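Local coordinates for Dps family protein (PDB 2D5K) that assembles into a hollow twelve-subunit shell of ferritin-like four-helix bundles and, as a Dps protein, probably stores iron and compacts the bacterial nucleoid, at residues B[14-19]-B[54-59]; B[23-28]-B[81-86]; B[98-103]-B[142-147]. All blocks are in the same frame, centred on the assembly; numbering follows the deposited sequence.

Overall arrangement
The three contacts tie together one ferritin-like four-helix bundle. Contact 1 pairs helix 5-32 with helix 38-65; contact 2 lays the loop after the short helix 74-80 against helix 5-32; contact 3 joins helix 92-120 to helix 123-147. Along the chain the segments of contacts 1 and 2 alternate, and contact 3 follows both. Centre to centre, contact 2 lies about 13 Å from contact 1 and about 14 Å from contact 3, while contacts 1 and 3 are about 20 Å apart. N18 hydrogen-bonds I82, W19 packs on F103, and K25 makes salt bridges to E98 and D102, so the three form a continuous network. Contacts 1 and 2 also touch a second subunit of the dodecamer.

Contact 1: residues B[14-19]-B[54-59]; sequences QQVANW and QYVDEL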
loop_
_atom_site.group_PDB
_atom_site.type_symbol
_atom_site.label_atom_id
_atom_site.label_comp_id
_atom_site.label_asym_id
_atom_site.label_seq_id
_atom_site.Cartn_x
_atom_site.Cartn_y
_atom_site.Cartn_z
ATOM N N GLN B 14 -19.532 -27.721 -17.847
ATOM C CA GLN B 14 -19.743 -27.111 -19.153
ATOM C C GLN B 14 -19.056 -25.749 -19.164
ATOM O O GLN B 14 -18.426 -25.374 -20.152
ATOM C CB GLN B 14 -21.237 -26.945 -19.437
ATOM C CG GLN B 14 -21.559 -26.139 -20.695
ATOM C CD GLN B 14 -21.141 -26.841 -21.980
ATOM O OE1 GLN B 14 -21.632 -27.926 -22.296
ATOM N NE2 GLN B 14 -20.233 -26.220 -22.725
ATOM N N GLN B 15 -19.168 -25.011 -18.059
ATOM C CA GLN B 15 -18.535 -23.701 -17.972
ATOM C C GLN B 15 -17.027 -23.815 -17.758
ATOM O O GLN B 15 -16.268 -22.995 -18.266
ATOM C CB GLN B 15 -19.161 -22.862 -16.853
ATOM C CG GLN B 15 -20.630 -22.511 -17.083
ATOM C CD GLN B 15 -20.886 -21.959 -18.474
ATOM O OE1 GLN B 15 -20.141 -21.112 -18.967
ATOM N NE2 GLN B 15 -21.950 -22.435 -19.113
ATOM N N VAL B 16 -16.581 -24.820 -17.008
ATOM C CA VAL B 16 -15.142 -24.981 -16.804
ATOM C C VAL B 16 -14.523 -25.189 -18.183
ATOM O O VAL B 16 -13.469 -24.626 -18.498
ATOM C CB VAL B 16 -14.806 -26.203 -15.910
ATOM C CG1 VAL B 16 -13.291 -26.394 -15.838
ATOM C CG2 VAL B 16 -15.360 -25.994 -14.511
ATOM N N ALA B 17 -15.201 -25.984 -19.005
ATOM C CA ALA B 17 -14.748 -26.268 -20.364
ATOM C C ALA B 17 -14.768 -25.003 -21.221
ATOM O O ALA B 17 -13.772 -24.675 -21.866
ATOM C CB ALA B 17 -15.628 -27.340 -20.993
ATOM N N ASN B 18 -15.899 -24.298 -21.227
ATOM C CA ASN B 18 -16.029 -23.063 -22.004
ATOM C C ASN B 18 -14.927 -22.058 -21.696
ATOM O O ASN B 18 -14.291 -21.520 -22.598
ATOM C CB ASN B 18 -17.353 -22.346 -21.714
ATOM C CG ASN B 18 -18.564 -23.086 -22.236
ATOM O OD1 ASN B 18 -18.473 -23.898 -23.157
ATOM N ND2 ASN B 18 -19.726 -22.780 -21.660
ATOM N N TRP B 19 -14.715 -21.797 -20.412
ATOM C CA TRP B 19 -13.733 -20.808 -20.017
ATOM C C TRP B 19 -12.283 -21.244 -20.128
ATOM O O TRP B 19 -11.390 -20.405 -20.225
ATOM C CB TRP B 19 -14.076 -20.285 -18.622
ATOM C CG TRP B 19 -15.374 -19.516 -18.665
ATOM C CD1 TRP B 19 -16.629 -19.995 -18.400
ATOM C CD2 TRP B 19 -15.548 -18.165 -19.110
ATOM N NE1 TRP B 19 -17.573 -19.026 -18.661
ATOM C CE2 TRP B 19 -16.936 -17.894 -19.096
ATOM C CE3 TRP B 19 -14.666 -17.158 -19.524
ATOM C CZ2 TRP B 19 -17.461 -16.655 -19.479
ATOM C CZ3 TRP B 19 -15.189 -15.924 -19.906
ATOM C CH2 TRP B 19 -16.577 -15.688 -19.880
ATOM N N GLN B 54 -10.197 -17.063 -13.169
ATOM C CA GLN B 54 -10.862 -17.014 -11.870
ATOM C C GLN B 54 -12.127 -17.874 -11.890
ATOM O O GLN B 54 -12.420 -18.575 -10.916
ATOM C CB GLN B 54 -11.228 -15.575 -11.500
ATOM C CG GLN B 54 -10.037 -14.642 -11.363
ATOM C CD GLN B 54 -10.436 -13.263 -10.879
ATOM O OE1 GLN B 54 -11.235 -12.571 -11.517
ATOM N NE2 GLN B 54 -9.883 -12.855 -9.740
ATOM N N TYR B 55 -12.871 -17.823 -12.997
ATOM C CA TYR B 55 -14.095 -18.615 -13.127
ATOM C C TYR B 55 -13.786 -20.098 -13.127
ATOM O O TYR B 55 -14.449 -20.883 -12.450
ATOM C CB TYR B 55 -14.837 -18.298 -14.430
ATOM C CG TYR B 55 -15.494 -16.946 -14.480
ATOM C CD1 TYR B 55 -16.139 -16.421 -13.361
ATOM C CD2 TYR B 55 -15.502 -16.203 -15.661
ATOM C CE1 TYR B 55 -16.774 -15.187 -13.415
ATOM C CE2 TYR B 55 -16.136 -14.968 -15.725
ATOM C CZ TYR B 55 -16.768 -14.468 -14.599
ATOM O OH TYR B 55 -17.392 -13.249 -14.655
ATOM N N VAL B 56 -12.786 -20.479 -13.914
ATOM C CA VAL B 56 -12.393 -21.872 -14.015
ATOM C C VAL B 56 -12.086 -22.465 -12.644
ATOM O O VAL B 56 -12.531 -23.568 -12.324
ATOM C CB VAL B 56 -11.161 -22.032 -14.939
ATOM C CG1 VAL B 56 -10.612 -23.448 -14.849
ATOM C CG2 VAL B 56 -11.560 -21.729 -16.377
ATOM N N ASP B 57 -11.336 -21.728 -11.835
ATOM C CA ASP B 57 -10.975 -22.211 -10.509
ATOM C C ASP B 57 -12.174 -22.230 -9.564
ATOM O O ASP B 57 -12.374 -23.199 -8.827
ATOM C CB ASP B 57 -9.861 -21.344 -9.921
ATOM C CG ASP B 57 -9.202 -21.984 -8.714
ATOM O OD1 ASP B 57 -8.748 -23.142 -8.829
ATOM O OD2 ASP B 57 -9.131 -21.329 -7.657
ATOM N N GLU B 58 -12.972 -21.165 -9.589
ATOM C CA GLU B 58 -14.143 -21.081 -8.721
ATOM C C GLU B 58 -15.121 -22.220 -8.973
ATOM O O GLU B 58 -15.531 -22.917 -8.045
ATOM C CB GLU B 58 -14.878 -19.751 -8.920
ATOM C CG GLU B 58 -16.181 -19.665 -8.114
ATOM C CD GLU B 58 -17.047 -18.478 -8.494
ATOM O OE1 GLU B 58 -17.271 -18.270 -9.704
ATOM O OE2 GLU B 58 -17.515 -17.764 -7.579
ATOM N N LEU B 59 -15.502 -22.407 -10.232
ATOM C CA LEU B 59 -16.451 -23.457 -10.568
ATOM C C LEU B 59 -15.871 -24.851 -10.362
ATOM O O LEU B 59 -16.576 -25.764 -9.931
ATOM C CB LEU B 59 -16.947 -23.284 -12.011
ATOM C CG LEU B 59 -17.627 -21.944 -12.322
ATOM C CD1 LEU B 59 -18.411 -22.067 -13.615
ATOM C CD2 LEU B 59 -18.570 -21.544 -11.194
#
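Helix 14-19 and helix 54-59 run antiparallel, their N-to-C directions 157° apart and their axes approaching to 8.8 Å, with V16 and V56 level with each other. W19 does much of the work. Its CB sits 3.7 Å from V56 CG2. With CG anti to the carbonyl carbon (chi1 -66°), the indole lies alongside the Y55 side chain, both pointing the same way. Y55 CD2 then comes over the indole face, 4.0 Å from W19 CD2, in an edge-to-face stack with the planes at 62°. On the pyrrole side, W19 NE1 makes a weak hydrogen bond to Q15 OE1 at 3.3 Å, a carbonyl that also accepts from N18 ND2. At the far tip W19 CH2 meets F103 of helix 92-120, while M132 of helix 123-147 touches both aromatic residues. Next to the stack, V16 and V56 cross at about a right angle, and V16 CG2 slides past L59, 4.0 Å from its CB. L59 CD1 packs closely on Q15 CB at 3.4 Å. No hydrogen bond joins the helices; interlocked apolar and aromatic groups join the first two long helices of a ferritin-like four-helix bundle.

Contact 2: residues B[23-28]-B[81-86]; sequences YTKLHN and SIVKEA
Residues 23-28 are a continuous turn and a half of helix 5-32, whereas 81-86 is irregular: S81 leaves the helical conformation after helix 74-80, and K84 to A86 run extended past the helix. The backbones come nearest at K25 and A86, whose CA atoms are 5.5 Å apart. This is part of the long connection between the second and third helices of a ferritin-like four-helix bundle, a link that in Dps proteins carries a short extra helix, here 74-80. K25 reaches across to it. Its CG is anti to the backbone N (chi1 178°), and the chain turns at chi3 (74°). CG passes A86 CB at 4.0 Å, CD lies 3.6 Å from A86 N, and CE crosses V83 obliquely, 3.7 Å from its CG1. The ammonium NZ then donates to K84 O at 2.8 Å, in the carbonyl plane and with a C=O...N angle of 153°. E98 and D102 of helix 92-120 hold the same NZ by salt bridges, so three oxygens grip a buried amine, which should favour its charged form. Next to it A86 CB presses on the amide of N28, 3.6 Å from CG. The N28 ND2 hydrogen-bonds G72 O of the second subunit. E85 sets off away from helix 23-28 at CB, but its chain bends back, bringing the carboxylate beside T24, where it accepts from the backbone N atoms of L74 and T75 of that subunit. Within the helix H27 ND1 donates to Y23 O. Where the loop leaves helix 74-80, the S81 hydroxyl folds forward, and OG donates to V83 O at 2.7 Å, on a lone pair of that carbonyl.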
loop_
_atom_site.group_PDB
_atom_site.type_symbol
_atom_site.label_atom_id
_atom_site.label_comp_id
_atom_site.label_asym_id
_atom_site.label_seq_id
_atom_site.Cartn_x
_atom_site.Cartn_y
_atom_site.Cartn_z
ATOM N N TYR B 23 -10.000 -19.069 -22.301
ATOM C CA TYR B 23 -8.753 -18.585 -21.712
ATOM C C TYR B 23 -7.659 -18.501 -22.774
ATOM O O TYR B 23 -6.955 -17.493 -22.886
ATOM C CB TYR B 23 -8.313 -19.530 -20.590
ATOM C CG TYR B 23 -7.020 -19.132 -19.921
ATOM C CD1 TYR B 23 -6.974 -18.075 -19.010
ATOM C CD2 TYR B 23 -5.836 -19.809 -20.205
ATOM C CE1 TYR B 23 -5.776 -17.705 -18.396
ATOM C CE2 TYR B 23 -4.637 -19.447 -19.601
ATOM C CZ TYR B 23 -4.612 -18.399 -18.700
ATOM O OH TYR B 23 -3.422 -18.051 -18.103
ATOM N N THR B 24 -7.519 -19.562 -23.556
ATOM C CA THR B 24 -6.505 -19.593 -24.605
ATOM C C THR B 24 -6.918 -18.762 -25.820
ATOM O O THR B 24 -6.076 -18.117 -26.447
ATOM C CB THR B 24 -6.187 -21.050 -25.011
ATOM O OG1 THR B 24 -5.451 -21.675 -23.950
ATOM C CG2 THR B 24 -5.351 -21.099 -26.288
ATOM N N LYS B 25 -8.206 -18.753 -26.153
ATOM C CA LYS B 25 -8.634 -17.952 -27.294
ATOM C C LYS B 25 -8.380 -16.480 -26.997
ATOM O O LYS B 25 -8.027 -15.710 -27.893
ATOM C CB LYS B 25 -10.119 -18.168 -27.617
ATOM C CG LYS B 25 -10.574 -17.302 -28.787
ATOM C CD LYS B 25 -11.714 -17.912 -29.594
ATOM C CE LYS B 25 -13.035 -17.847 -28.873
ATOM N NZ LYS B 25 -14.148 -18.275 -29.784
ATOM N N LEU B 26 -8.546 -16.088 -25.735
ATOM C CA LEU B 26 -8.315 -14.702 -25.347
ATOM C C LEU B 26 -6.827 -14.365 -25.408
ATOM O O LEU B 26 -6.467 -13.218 -25.637
ATOM C CB LEU B 26 -8.880 -14.431 -23.949
ATOM C CG LEU B 26 -10.406 -14.303 -23.907
ATOM C CD1 LEU B 26 -10.906 -14.449 -22.474
ATOM C CD2 LEU B 26 -10.820 -12.957 -24.486
ATOM N N HIS B 27 -5.962 -15.355 -25.194
ATOM C CA HIS B 27 -4.527 -15.114 -25.297
ATOM C C HIS B 27 -4.222 -14.887 -26.771
ATOM O O HIS B 27 -3.451 -14.000 -27.131
ATOM C CB HIS B 27 -3.717 -16.315 -24.798
ATOM C CG HIS B 27 -3.402 -16.261 -23.337
ATOM N ND1 HIS B 27 -4.341 -16.517 -22.361
ATOM C CD2 HIS B 27 -2.255 -15.955 -22.685
ATOM C CE1 HIS B 27 -3.785 -16.372 -21.170
ATOM N NE2 HIS B 27 -2.520 -16.032 -21.339
ATOM N N ASN B 28 -4.843 -15.701 -27.619
ATOM C CA ASN B 28 -4.661 -15.595 -29.062
ATOM C C ASN B 28 -5.034 -14.187 -29.523
ATOM O O ASN B 28 -4.267 -13.531 -30.231
ATOM C CB ASN B 28 -5.534 -16.642 -29.765
ATOM C CG ASN B 28 -5.414 -16.594 -31.278
ATOM O OD1 ASN B 28 -5.725 -15.582 -31.904
ATOM N ND2 ASN B 28 -4.962 -17.698 -31.875
ATOM N N SER B 81 -16.797 -27.774 -24.497
ATOM C CA SER B 81 -16.928 -26.344 -24.771
ATOM C C SER B 81 -17.766 -25.913 -25.976
ATOM O O SER B 81 -17.646 -26.479 -27.064
ATOM C CB SER B 81 -15.534 -25.725 -24.912
ATOM O OG SER B 81 -15.623 -24.344 -25.220
ATOM N N ILE B 82 -18.608 -24.897 -25.780
ATOM C CA ILE B 82 -19.403 -24.358 -26.879
ATOM C C ILE B 82 -18.584 -23.214 -27.475
ATOM O O ILE B 82 -18.925 -22.651 -28.519
ATOM C CB ILE B 82 -20.781 -23.816 -26.417
ATOM C CG1 ILE B 82 -20.599 -22.672 -25.418
ATOM C CG2 ILE B 82 -21.608 -24.952 -25.832
ATOM C CD1 ILE B 82 -21.883 -21.919 -25.118
ATOM N N VAL B 83 -17.501 -22.866 -26.787
ATOM C CA VAL B 83 -16.597 -21.827 -27.259
ATOM C C VAL B 83 -15.576 -22.551 -28.125
ATOM O O VAL B 83 -14.912 -23.483 -27.665
ATOM C CB VAL B 83 -15.859 -21.131 -26.094
ATOM C CG1 VAL B 83 -14.800 -20.179 -26.642
ATOM C CG2 VAL B 83 -16.855 -20.372 -25.229
ATOM N N LYS B 84 -15.463 -22.141 -29.381
ATOM C CA LYS B 84 -14.525 -22.779 -30.289
ATOM C C LYS B 84 -13.201 -22.035 -30.304
ATOM O O LYS B 84 -13.138 -20.855 -29.963
ATOM C CB LYS B 84 -15.131 -22.849 -31.695
ATOM C CG LYS B 84 -16.477 -23.574 -31.713
ATOM C CD LYS B 84 -16.361 -24.954 -31.063
ATOM C CE LYS B 84 -17.723 -25.546 -30.703
ATOM N NZ LYS B 84 -18.604 -25.715 -31.890
ATOM N N GLU B 85 -12.139 -22.733 -30.686
ATOM C CA GLU B 85 -10.821 -22.117 -30.729
ATOM C C GLU B 85 -10.732 -21.066 -31.825
ATOM O O GLU B 85 -11.500 -21.087 -32.790
ATOM C CB GLU B 85 -9.747 -23.187 -30.928
ATOM C CG GLU B 85 -9.776 -24.255 -29.848
ATOM C CD GLU B 85 -8.391 -24.688 -29.423
ATOM O OE1 GLU B 85 -7.823 -25.603 -30.058
ATOM O OE2 GLU B 85 -7.869 -24.095 -28.455
ATOM N N ALA B 86 -9.792 -20.145 -31.665
ATOM C CA ALA B 86 -9.601 -19.077 -32.632
ATOM C C ALA B 86 -9.154 -19.603 -33.989
ATOM O O ALA B 86 -8.411 -20.581 -34.078
ATOM C CB ALA B 86 -8.574 -18.082 -32.105
#

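Contact 3: residues B[98-103]-B[142-147]; sequences ELSQDF and MFKSYL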
loop_
_atom_site.group_PDB
_atom_site.type_symbol
_atom_site.label_atom_id
_atom_site.label_comp_id
_atom_site.label_asym_id
_atom_site.label_seq_id
_atom_site.Cartn_x
_atom_site.Cartn_y
_atom_site.Cartn_z
ATOM N N GLU B 98 -16.716 -12.088 -32.450
ATOM C CA GLU B 98 -16.781 -13.477 -32.019
ATOM C C GLU B 98 -16.919 -13.601 -30.509
ATOM O O GLU B 98 -17.670 -14.442 -30.022
ATOM C CB GLU B 98 -15.556 -14.270 -32.480
ATOM C CG GLU B 98 -15.675 -15.750 -32.121
ATOM C CD GLU B 98 -14.779 -16.643 -32.946
ATOM O OE1 GLU B 98 -14.872 -16.592 -34.190
ATOM O OE2 GLU B 98 -13.990 -17.404 -32.352
ATOM N N LEU B 99 -16.194 -12.775 -29.762
ATOM C CA LEU B 99 -16.308 -12.836 -28.310
ATOM C C LEU B 99 -17.735 -12.474 -27.916
ATOM O O LEU B 99 -18.306 -13.068 -27.000
ATOM C CB LEU B 99 -15.321 -11.872 -27.646
ATOM C CG LEU B 99 -13.848 -12.279 -27.717
ATOM C CD1 LEU B 99 -13.000 -11.206 -27.052
ATOM C CD2 LEU B 99 -13.649 -13.626 -27.023
ATOM N N SER B 100 -18.323 -11.505 -28.610
ATOM C CA SER B 100 -19.688 -11.116 -28.292
ATOM C C SER B 100 -20.625 -12.297 -28.516
ATOM O O SER B 100 -21.491 -12.574 -27.685
ATOM C CB SER B 100 -20.141 -9.930 -29.147
ATOM O OG SER B 100 -21.483 -9.589 -28.833
ATOM N N GLN B 101 -20.453 -12.998 -29.634
ATOM C CA GLN B 101 -21.297 -14.153 -29.907
ATOM C C GLN B 101 -21.063 -15.225 -28.844
ATOM O O GLN B 101 -22.006 -15.877 -28.402
ATOM C CB GLN B 101 -21.017 -14.730 -31.295
ATOM C CG GLN B 101 -21.992 -15.843 -31.688
ATOM C CD GLN B 101 -23.435 -15.367 -31.745
ATOM O OE1 GLN B 101 -23.770 -14.460 -32.507
ATOM N NE2 GLN B 101 -24.299 -15.978 -30.936
ATOM N N ASP B 102 -19.810 -15.413 -28.433
ATOM C CA ASP B 102 -19.515 -16.403 -27.398
ATOM C C ASP B 102 -20.221 -16.021 -26.101
ATOM O O ASP B 102 -20.839 -16.861 -25.446
ATOM C CB ASP B 102 -18.009 -16.499 -27.119
ATOM C CG ASP B 102 -17.258 -17.273 -28.188
ATOM O OD1 ASP B 102 -17.869 -18.155 -28.829
ATOM O OD2 ASP B 102 -16.051 -17.013 -28.374
ATOM N N PHE B 103 -20.120 -14.749 -25.727
ATOM C CA PHE B 103 -20.747 -14.291 -24.495
ATOM C C PHE B 103 -22.264 -14.390 -24.551
ATOM O O PHE B 103 -22.909 -14.671 -23.541
ATOM C CB PHE B 103 -20.280 -12.872 -24.170
ATOM C CG PHE B 103 -18.916 -12.826 -23.523
ATOM C CD1 PHE B 103 -17.864 -13.585 -24.030
ATOM C CD2 PHE B 103 -18.688 -12.040 -22.399
ATOM C CE1 PHE B 103 -16.605 -13.562 -23.428
ATOM C CE2 PHE B 103 -17.434 -12.009 -21.789
ATOM C CZ PHE B 103 -16.391 -12.773 -22.304
ATOM N N MET B 142 -20.490 -3.982 -23.459
ATOM C CA MET B 142 -19.320 -3.220 -23.883
ATOM C C MET B 142 -18.863 -3.640 -25.284
ATOM O O MET B 142 -18.546 -2.784 -26.111
ATOM C CB MET B 142 -18.176 -3.391 -22.876
ATOM C CG MET B 142 -18.525 -2.902 -21.479
ATOM S SD MET B 142 -17.129 -3.004 -20.347
ATOM C CE MET B 142 -17.828 -2.216 -18.891
ATOM N N PHE B 143 -18.833 -4.945 -25.558
ATOM C CA PHE B 143 -18.423 -5.422 -26.881
ATOM C C PHE B 143 -19.356 -4.859 -27.948
ATOM O O PHE B 143 -18.904 -4.342 -28.974
ATOM C CB PHE B 143 -18.467 -6.954 -26.981
ATOM C CG PHE B 143 -17.547 -7.666 -26.026
ATOM C CD1 PHE B 143 -16.340 -7.096 -25.634
ATOM C CD2 PHE B 143 -17.883 -8.928 -25.540
ATOM C CE1 PHE B 143 -15.477 -7.773 -24.768
ATOM C CE2 PHE B 143 -17.025 -9.616 -24.673
ATOM C CZ PHE B 143 -15.820 -9.033 -24.288
ATOM N N LYS B 144 -20.658 -4.973 -27.707
ATOM C CA LYS B 144 -21.648 -4.478 -28.661
ATOM C C LYS B 144 -21.550 -2.974 -28.869
ATOM O O LYS B 144 -21.802 -2.480 -29.968
ATOM C CB LYS B 144 -23.057 -4.847 -28.202
ATOM C CG LYS B 144 -23.326 -6.345 -28.198
ATOM C CD LYS B 144 -24.720 -6.642 -27.665
ATOM C CE LYS B 144 -25.008 -8.131 -27.650
ATOM N NZ LYS B 144 -26.391 -8.399 -27.153
ATOM N N SER B 145 -21.184 -2.245 -27.820
ATOM C CA SER B 145 -21.045 -0.797 -27.933
ATOM C C SER B 145 -19.820 -0.489 -28.787
ATOM O O SER B 145 -19.857 0.391 -29.650
ATOM C CB SER B 145 -20.903 -0.163 -26.543
ATOM O OG SER B 145 -22.108 -0.300 -25.808
ATOM N N TYR B 146 -18.737 -1.221 -28.551
ATOM C CA TYR B 146 -17.508 -1.036 -29.316
ATOM C C TYR B 146 -17.787 -1.297 -30.800
ATOM O O TYR B 146 -17.270 -0.602 -31.676
ATOM C CB TYR B 146 -16.432 -2.009 -28.823
ATOM C CG TYR B 146 -15.181 -2.042 -29.676
ATOM C CD1 TYR B 146 -14.123 -1.168 -29.435
ATOM C CD2 TYR B 146 -15.066 -2.937 -30.743
ATOM C CE1 TYR B 146 -12.979 -1.184 -30.236
ATOM C CE2 TYR B 146 -13.927 -2.959 -31.549
ATOM C CZ TYR B 146 -12.889 -2.080 -31.288
ATOM O OH TYR B 146 -11.768 -2.094 -32.085
ATOM N N LEU B 147 -18.614 -2.304 -31.064
ATOM C CA LEU B 147 -18.957 -2.705 -32.429
ATOM C C LEU B 147 -19.994 -1.840 -33.139
ATOM O O LEU B 147 -20.151 -1.931 -34.358
ATOM C CB LEU B 147 -19.442 -4.155 -32.427
ATOM C CG LEU B 147 -18.408 -5.210 -32.032
ATOM C CD1 LEU B 147 -19.093 -6.552 -31.816
ATOM C CD2 LEU B 147 -17.343 -5.305 -33.120
#
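The tight half of this contact centres on F143, whose ring reaches from helix 142-147 to the flank of helix 98-103. With CG anti to the carbonyl carbon (chi1 -62°), the ring aims its edge at F103: F143 CE2 stands above the centre of that ring, 3.7 Å from F103 CD2, and the planes meet at 75° in a T-shaped pair with centroids 5.1 Å apart. L99 CB lies over one face of F143, 4.1 Å from its CE2. L48 of helix 38-65 also packs on F143, and L99 continues to L26 and F29 of helix 5-32, so this half faces the bundle core. Beside the rings, the CB atoms of S100 and F143 are 4.0 Å apart.

The other half is looser. The extended aliphatic chain of exposed K144 runs alongside S100, its CG 3.8 Å from S100 OG, a hydroxyl hydrogen-bonded to N140 OD1. L147 CD1 reaches S100 CB only at 4.4 Å. No hydrogen bond spans the segments. The helices run antiparallel, 147° apart with axes 9.5 Å from each other, the pairing of the third and fourth helices in a ferritin-like four-helix bundle.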